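Local coordinates for protein transcriptional regulator (Pyrococcus horikoshii, PDB 1UDD) that is of unknown function but, as a TenA homologue described as a transcriptional regulator, adopts an all-helical fold in an assembly of four chains, at residues T6-W17 with T131-E142. Residues are numbered along the deposited sequence; the frame is centred on the assembly and turned at random.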
ATOM      1  N   THR A   6       5.509 -24.199 -10.077  1.00 22.70           N
ATOM      2  CA  THR A   6       5.095 -24.829  -8.826  1.00 21.55           C
ATOM      3  C   THR A   6       5.777 -26.188  -8.605  1.00 24.48           C
ATOM      4  O   THR A   6       5.902 -26.640  -7.468  1.00 24.62           O
ATOM      5  CB  THR A   6       3.540 -24.978  -8.714  1.00 22.27           C
ATOM      6  OG1 THR A   6       3.027 -25.760  -9.808  1.00 24.33           O
ATOM      7  CG2 THR A   6       2.877 -23.589  -8.717  1.00 17.30           C
ATOM      8  N   ASP A   7       6.207 -26.841  -9.687  1.00 24.59           N
ATOM      9  CA  ASP A   7       6.931 -28.109  -9.567  1.00 22.73           C
ATOM     10  C   ASP A   7       8.247 -27.776  -8.850  1.00 22.09           C
ATOM     11  O   ASP A   7       8.636 -28.432  -7.893  1.00 24.65           O
ATOM     12  CB  ASP A   7       7.244 -28.705 -10.946  1.00 21.55           C
ATOM     13  CG  ASP A   7       6.007 -29.272 -11.649  1.00 23.60           C
ATOM     14  OD1 ASP A   7       5.060 -29.722 -10.971  1.00 19.86           O
ATOM     15  OD2 ASP A   7       5.992 -29.281 -12.888  1.00 23.64           O
ATOM     16  N   LYS A   8       8.917 -26.734  -9.320  1.00 23.15           N
ATOM     17  CA  LYS A   8      10.176 -26.290  -8.727  1.00 26.40           C
ATOM     18  C   LYS A   8      10.020 -25.851  -7.284  1.00 21.80           C
ATOM     19  O   LYS A   8      10.890 -26.113  -6.465  1.00 24.27           O
ATOM     20  CB  LYS A   8      10.749 -25.133  -9.548  1.00 27.01           C
ATOM     21  CG  LYS A   8      11.175 -25.549 -10.938  1.00 26.09           C
ATOM     22  CD  LYS A   8      11.188 -24.377 -11.901  1.00 30.34           C
ATOM     23  CE  LYS A   8      12.438 -23.540 -11.810  1.00 30.86           C
ATOM     24  NZ  LYS A   8      12.361 -22.409 -12.813  1.00 34.26           N
ATOM     25  N   LEU A   9       8.919 -25.170  -6.971  1.00 22.30           N
ATOM     26  CA  LEU A   9       8.690 -24.706  -5.612  1.00 21.31           C
ATOM     27  C   LEU A   9       8.570 -25.890  -4.663  1.00 23.48           C
ATOM     28  O   LEU A   9       9.106 -25.859  -3.538  1.00 21.60           O
ATOM     29  CB  LEU A   9       7.426 -23.826  -5.544  1.00 19.57           C
ATOM     30  CG  LEU A   9       7.429 -22.571  -6.438  1.00 15.88           C
ATOM     31  CD1 LEU A   9       6.137 -21.781  -6.248  1.00 19.40           C
ATOM     32  CD2 LEU A   9       8.619 -21.683  -6.089  1.00 17.67           C
ATOM     33  N   ARG A  10       7.851 -26.924  -5.102  1.00 20.78           N
ATOM     34  CA  ARG A  10       7.692 -28.140  -4.296  1.00 21.26           C
ATOM     35  C   ARG A  10       9.084 -28.804  -4.221  1.00 24.55           C
ATOM     36  O   ARG A  10       9.567 -29.180  -3.144  1.00 24.85           O
ATOM     37  CB  ARG A  10       6.690 -29.086  -4.979  1.00 20.49           C
ATOM     38  CG  ARG A  10       6.389 -30.396  -4.234  1.00 20.71           C
ATOM     39  CD  ARG A  10       5.532 -30.185  -2.981  1.00 19.61           C
ATOM     40  NE  ARG A  10       5.009 -31.457  -2.502  1.00 25.11           N
ATOM     41  CZ  ARG A  10       5.588 -32.217  -1.579  1.00 27.59           C
ATOM     42  NH1 ARG A  10       6.711 -31.830  -0.998  1.00 27.06           N
ATOM     43  NH2 ARG A  10       5.076 -33.408  -1.288  1.00 28.63           N
ATOM     44  N   ARG A  11       9.729 -28.932  -5.376  1.00 24.44           N
ATOM     45  CA  ARG A  11      11.066 -29.530  -5.436  1.00 28.63           C
ATOM     46  C   ARG A  11      12.016 -28.855  -4.432  1.00 29.05           C
ATOM     47  O   ARG A  11      12.603 -29.515  -3.575  1.00 29.33           O
ATOM     48  CB  ARG A  11      11.645 -29.384  -6.844  1.00 26.69           C
ATOM     49  CG  ARG A  11      13.007 -30.062  -7.041  1.00 34.43           C
ATOM     50  CD  ARG A  11      14.028 -29.067  -7.559  1.00 32.66           C
ATOM     51  NE  ARG A  11      13.905 -28.783  -8.981  1.00 33.86           N
ATOM     52  CZ  ARG A  11      14.108 -27.583  -9.525  1.00 36.45           C
ATOM     53  NH1 ARG A  11      14.431 -26.550  -8.769  1.00 35.99           N
ATOM     54  NH2 ARG A  11      14.005 -27.419 -10.835  1.00 40.61           N
ATOM     55  N   ASP A  12      12.136 -27.538  -4.529  1.00 27.90           N
ATOM     56  CA  ASP A  12      13.043 -26.776  -3.665  1.00 27.70           C
ATOM     57  C   ASP A  12      12.707 -26.672  -2.188  1.00 27.74           C
ATOM     58  O   ASP A  12      13.498 -26.126  -1.426  1.00 29.33           O
ATOM     59  CB  ASP A  12      13.212 -25.359  -4.212  1.00 24.98           C
ATOM     60  CG  ASP A  12      13.764 -25.349  -5.612  1.00 23.99           C
ATOM     61  OD1 ASP A  12      14.411 -26.333  -5.997  1.00 30.84           O
ATOM     62  OD2 ASP A  12      13.567 -24.357  -6.330  1.00 29.78           O
ATOM     63  N   SER A  13      11.551 -27.173  -1.767  1.00 28.48           N
ATOM     64  CA  SER A  13      11.195 -27.084  -0.352  1.00 26.61           C
ATOM     65  C   SER A  13      10.889 -28.437   0.255  1.00 27.46           C
ATOM     66  O   SER A  13      10.292 -28.510   1.336  1.00 25.67           O
ATOM     67  CB  SER A  13       9.977 -26.170  -0.163  1.00 24.86           C
ATOM     68  OG  SER A  13       8.879 -26.630  -0.932  1.00 20.11           O
ATOM     69  N   GLU A  14      11.310 -29.502  -0.428  1.00 28.26           N
ATOM     70  CA  GLU A  14      11.055 -30.881   0.008  1.00 27.73           C
ATOM     71  C   GLU A  14      11.433 -31.202   1.447  1.00 29.58           C
ATOM     72  O   GLU A  14      10.686 -31.874   2.174  1.00 25.69           O
ATOM     73  CB  GLU A  14      11.788 -31.877  -0.921  1.00 26.91           C
ATOM     74  CG  GLU A  14      11.179 -31.995  -2.336  1.00 29.49           C
ATOM     75  CD  GLU A  14      12.030 -32.822  -3.285  1.00 28.35           C
ATOM     76  OE1 GLU A  14      13.240 -32.956  -3.025  1.00 29.87           O
ATOM     77  OE2 GLU A  14      11.507 -33.319  -4.307  1.00 27.96           O
ATOM     78  N   GLN A  15      12.600 -30.738   1.868  1.00 27.79           N
ATOM     79  CA  GLN A  15      13.023 -31.063   3.211  1.00 29.48           C
ATOM     80  C   GLN A  15      12.168 -30.428   4.305  1.00 28.93           C
ATOM     81  O   GLN A  15      11.877 -31.069   5.318  1.00 28.55           O
ATOM     82  CB  GLN A  15      14.497 -30.724   3.392  1.00 30.54           C
ATOM     83  CG  GLN A  15      15.141 -31.540   4.489  1.00 42.39           C
ATOM     84  CD  GLN A  15      14.567 -32.953   4.580  1.00 45.94           C
ATOM     85  OE1 GLN A  15      14.763 -33.790   3.682  1.00 45.80           O
ATOM     86  NE2 GLN A  15      13.839 -33.220   5.670  1.00 45.78           N
ATOM     87  N   ILE A  16      11.737 -29.189   4.123  1.00 25.25           N
ATOM     88  CA  ILE A  16      10.938 -28.621   5.185  1.00 27.25           C
ATOM     89  C   ILE A  16       9.497 -29.156   5.142  1.00 27.17           C
ATOM     90  O   ILE A  16       8.865 -29.278   6.180  1.00 28.92           O
ATOM     91  CB  ILE A  16      10.989 -27.076   5.178  1.00 30.30           C
ATOM     92  CG1 ILE A  16       9.710 -26.506   4.628  1.00 26.55           C
ATOM     93  CG2 ILE A  16      12.216 -26.568   4.465  1.00 29.25           C
ATOM     94  CD1 ILE A  16       8.927 -25.879   5.757  1.00 27.76           C
ATOM     95  N   TRP A  17       8.984 -29.499   3.952  1.00 26.23           N
ATOM     96  CA  TRP A  17       7.634 -30.048   3.877  1.00 24.29           C
ATOM     97  C   TRP A  17       7.606 -31.415   4.563  1.00 24.88           C
ATOM     98  O   TRP A  17       6.622 -31.778   5.204  1.00 23.81           O
ATOM     99  CB  TRP A  17       7.156 -30.131   2.425  1.00 22.72           C
ATOM    100  CG  TRP A  17       6.602 -28.792   1.926  1.00 23.63           C
ATOM    101  CD1 TRP A  17       7.126 -27.556   2.149  1.00 21.41           C
ATOM    102  CD2 TRP A  17       5.395 -28.585   1.176  1.00 25.51           C
ATOM    103  NE1 TRP A  17       6.319 -26.583   1.597  1.00 27.44           N
ATOM    104  CE2 TRP A  17       5.247 -27.190   0.994  1.00 26.82           C
ATOM    105  CE3 TRP A  17       4.421 -29.446   0.643  1.00 22.58           C
ATOM    106  CZ2 TRP A  17       4.165 -26.634   0.304  1.00 22.55           C
ATOM    107  CZ3 TRP A  17       3.344 -28.892  -0.042  1.00 24.65           C
ATOM    108  CH2 TRP A  17       3.228 -27.496  -0.206  1.00 22.69           C
ATOM    109  N   THR A 131       2.153 -16.449  -4.401  1.00 22.50           N
ATOM    110  CA  THR A 131       3.165 -17.429  -4.024  1.00 22.46           C
ATOM    111  C   THR A 131       3.387 -17.393  -2.507  1.00 25.17           C
ATOM    112  O   THR A 131       3.731 -18.409  -1.893  1.00 23.07           O
ATOM    113  CB  THR A 131       4.510 -17.165  -4.763  1.00 25.05           C
ATOM    114  OG1 THR A 131       4.293 -17.251  -6.174  1.00 22.32           O
ATOM    115  CG2 THR A 131       5.583 -18.217  -4.367  1.00 20.97           C
ATOM    116  N   ALA A 132       3.180 -16.235  -1.888  1.00 25.16           N
ATOM    117  CA  ALA A 132       3.368 -16.166  -0.439  1.00 25.43           C
ATOM    118  C   ALA A 132       2.226 -16.875   0.281  1.00 25.13           C
ATOM    119  O   ALA A 132       2.336 -17.185   1.462  1.00 22.20           O
ATOM    120  CB  ALA A 132       3.461 -14.740   0.021  1.00 23.25           C
ATOM    121  N   LEU A 133       1.141 -17.142  -0.441  1.00 23.46           N
ATOM    122  CA  LEU A 133      -0.020 -17.813   0.143  1.00 24.87           C
ATOM    123  C   LEU A 133      -0.135 -19.288  -0.244  1.00 24.96           C
ATOM    124  O   LEU A 133      -0.932 -20.030   0.334  1.00 26.00           O
ATOM    125  CB  LEU A 133      -1.302 -17.109  -0.290  1.00 23.77           C
ATOM    126  CG  LEU A 133      -1.390 -15.596  -0.094  1.00 24.37           C
ATOM    127  CD1 LEU A 133      -2.797 -15.115  -0.509  1.00 23.09           C
ATOM    128  CD2 LEU A 133      -1.097 -15.237   1.359  1.00 23.17           C
ATOM    129  N   LEU A 134       0.655 -19.713  -1.221  1.00 26.33           N
ATOM    130  CA  LEU A 134       0.597 -21.088  -1.703  1.00 24.51           C
ATOM    131  C   LEU A 134       1.010 -22.117  -0.645  1.00 24.30           C
ATOM    132  O   LEU A 134       0.347 -23.147  -0.478  1.00 21.66           O
ATOM    133  CB  LEU A 134       1.450 -21.218  -2.968  1.00 25.87           C
ATOM    134  CG  LEU A 134       1.242 -22.482  -3.804  1.00 27.75           C
ATOM    135  CD1 LEU A 134      -0.242 -22.624  -4.203  1.00 29.51           C
ATOM    136  CD2 LEU A 134       2.118 -22.395  -5.022  1.00 23.03           C
ATOM    137  N   PRO A 135       2.108 -21.862   0.090  1.00 23.10           N
ATOM    138  CA  PRO A 135       2.448 -22.876   1.094  1.00 19.91           C
ATOM    139  C   PRO A 135       1.225 -23.107   1.983  1.00 20.78           C
ATOM    140  O   PRO A 135       0.909 -24.240   2.335  1.00 21.66           O
ATOM    141  CB  PRO A 135       3.612 -22.244   1.842  1.00 20.96           C
ATOM    142  CG  PRO A 135       4.296 -21.412   0.740  1.00 22.62           C
ATOM    143  CD  PRO A 135       3.122 -20.791   0.029  1.00 21.56           C
ATOM    144  N   CYS A 136       0.526 -22.029   2.328  1.00 23.11           N
ATOM    145  CA  CYS A 136      -0.678 -22.151   3.160  1.00 24.93           C
ATOM    146  C   CYS A 136      -1.704 -23.093   2.544  1.00 24.53           C
ATOM    147  O   CYS A 136      -1.953 -24.183   3.061  1.00 24.92           O
ATOM    148  CB  CYS A 136      -1.339 -20.789   3.370  1.00 28.54           C
ATOM    149  SG  CYS A 136      -3.084 -20.917   3.878  1.00 30.12           S
ATOM    150  N   PHE A 137      -2.296 -22.670   1.434  1.00 23.12           N
ATOM    151  CA  PHE A 137      -3.317 -23.470   0.756  1.00 24.68           C
ATOM    152  C   PHE A 137      -2.840 -24.877   0.356  1.00 27.22           C
ATOM    153  O   PHE A 137      -3.508 -25.870   0.633  1.00 25.94           O
ATOM    154  CB  PHE A 137      -3.819 -22.747  -0.506  1.00 26.49           C
ATOM    155  CG  PHE A 137      -4.677 -21.533  -0.233  1.00 31.65           C
ATOM    156  CD1 PHE A 137      -4.102 -20.301   0.051  1.00 33.59           C
ATOM    157  CD2 PHE A 137      -6.069 -21.619  -0.293  1.00 30.97           C
ATOM    158  CE1 PHE A 137      -4.903 -19.166   0.268  1.00 37.86           C
ATOM    159  CE2 PHE A 137      -6.875 -20.494  -0.079  1.00 35.09           C
ATOM    160  CZ  PHE A 137      -6.291 -19.267   0.202  1.00 33.20           C
ATOM    161  N   TRP A 138      -1.669 -24.953  -0.270  1.00 26.72           N
ATOM    162  CA  TRP A 138      -1.132 -26.219  -0.764  1.00 25.67           C
ATOM    163  C   TRP A 138      -0.711 -27.239   0.296  1.00 26.43           C
ATOM    164  O   TRP A 138      -1.107 -28.403   0.219  1.00 24.05           O
ATOM    165  CB  TRP A 138       0.024 -25.929  -1.728  1.00 27.05           C
ATOM    166  CG  TRP A 138       0.449 -27.079  -2.598  1.00 27.83           C
ATOM    167  CD1 TRP A 138      -0.108 -28.336  -2.657  1.00 29.56           C
ATOM    168  CD2 TRP A 138       1.539 -27.080  -3.527  1.00 29.90           C
ATOM    169  NE1 TRP A 138       0.575 -29.116  -3.565  1.00 26.83           N
ATOM    170  CE2 TRP A 138       1.589 -28.370  -4.114  1.00 30.30           C
ATOM    171  CE3 TRP A 138       2.484 -26.115  -3.921  1.00 29.00           C
ATOM    172  CZ2 TRP A 138       2.548 -28.719  -5.079  1.00 29.30           C
ATOM    173  CZ3 TRP A 138       3.441 -26.465  -4.882  1.00 31.93           C
ATOM    174  CH2 TRP A 138       3.462 -27.757  -5.449  1.00 29.63           C
ATOM    175  N   SER A 139       0.074 -26.817   1.284  1.00 25.23           N
ATOM    176  CA  SER A 139       0.510 -27.735   2.323  1.00 23.01           C
ATOM    177  C   SER A 139      -0.645 -28.368   3.104  1.00 24.54           C
ATOM    178  O   SER A 139      -0.551 -29.514   3.502  1.00 25.33           O
ATOM    179  CB  SER A 139       1.452 -27.035   3.305  1.00 20.48           C
ATOM    180  OG  SER A 139       0.749 -26.143   4.149  1.00 23.25           O
ATOM    181  N   TYR A 140      -1.724 -27.628   3.337  1.00 27.22           N
ATOM    182  CA  TYR A 140      -2.850 -28.180   4.084  1.00 28.83           C
ATOM    183  C   TYR A 140      -3.497 -29.330   3.324  1.00 28.01           C
ATOM    184  O   TYR A 140      -3.979 -30.296   3.927  1.00 32.49           O
ATOM    185  CB  TYR A 140      -3.885 -27.086   4.395  1.00 27.98           C
ATOM    186  CG  TYR A 140      -3.634 -26.397   5.726  1.00 31.21           C
ATOM    187  CD1 TYR A 140      -2.438 -25.709   5.974  1.00 33.02           C
ATOM    188  CD2 TYR A 140      -4.557 -26.507   6.770  1.00 29.69           C
ATOM    189  CE1 TYR A 140      -2.171 -25.156   7.243  1.00 31.78           C
ATOM    190  CE2 TYR A 140      -4.299 -25.968   8.029  1.00 29.39           C
ATOM    191  CZ  TYR A 140      -3.113 -25.299   8.262  1.00 29.92           C
ATOM    192  OH  TYR A 140      -2.871 -24.791   9.520  1.00 28.40           O
ATOM    193  N   ALA A 141      -3.507 -29.231   2.003  1.00 27.61           N
ATOM    194  CA  ALA A 141      -4.070 -30.293   1.187  1.00 27.35           C
ATOM    195  C   ALA A 141      -3.102 -31.474   1.147  1.00 28.35           C
ATOM    196  O   ALA A 141      -3.528 -32.627   1.241  1.00 27.23           O
ATOM    197  CB  ALA A 141      -4.343 -29.785  -0.230  1.00 27.06           C
ATOM    198  N   GLU A 142      -1.801 -31.190   1.007  1.00 28.33           N
ATOM    199  CA  GLU A 142      -0.796 -32.253   0.942  1.00 28.89           C
ATOM    200  C   GLU A 142      -0.702 -33.016   2.255  1.00 28.52           C
ATOM    201  O   GLU A 142      -0.480 -34.225   2.261  1.00 26.35           O
ATOM    202  CB  GLU A 142       0.588 -31.696   0.591  1.00 28.92           C
ATOM    203  CG  GLU A 142       0.790 -31.316  -0.849  1.00 37.42           C
ATOM    204  CD  GLU A 142       0.657 -32.483  -1.816  1.00 37.11           C
ATOM    205  OE1 GLU A 142       1.043 -33.621  -1.469  1.00 39.82           O
ATOM    206  OE2 GLU A 142       0.184 -32.250  -2.947  1.00 39.36           O
TER
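Trp17 and Trp138 meet where two helical segments pack without a hydrogen bond between them: the axes of 6-11 and 131-142 pass 12.1 Å apart at a crossing angle of -72°, and Trp17 comes from the next helix, 14-17, after the turn from Arg11 to Glu14. The two indoles form a T-shaped pair: the six-membered ring of Trp17 turns its edge to the face of the Trp138 five-membered ring, planes at 74°, and Trp17 CH2 stands 3.7 Å from Trp138 CG. Trp17 is also a knob in a hole made by Pro135, Trp138, Ser139 and Glu142. Ser139 CB makes a CH-pi contact over one face of the knob, while Glu142 CG meets its edge, 3.6 Å from Trp17 CZ3. The hydroxyl of Ser139 is folded back onto its own helix, where Ser139 OG donates to Pro135 O at 2.6 Å. Trp138, its CG swung anti to the backbone N (chi1 -164°), reaches across to helix 6-11. There Trp138 CH2 lies 3.4 Å from Thr6 O, which approaches the ring edge, and 3.5 Å from Arg10 CB. Trp138 NE1 donates to Glu142 OE2 at 3.2 Å, which helps hold the ring's rotation. The other Glu142 oxygen, OE1, stays 4.0 Å from Arg10 NH2, beyond a salt bridge, although the opposite charges should still attract. Nearer the start of both segments, Thr6 CG2 and Leu9 CD1 meet Leu134 CD2. Trp17 NE1 hydrogen-bonds to Ser201 of helix 190-213, and Thr6 OG1 to Asp183. The contact exemplifies a single knob from helix 14-21 fitting a hole on helix 126-146, which helix 5-11 crosses steeply, within the all-helical TenA-type fold.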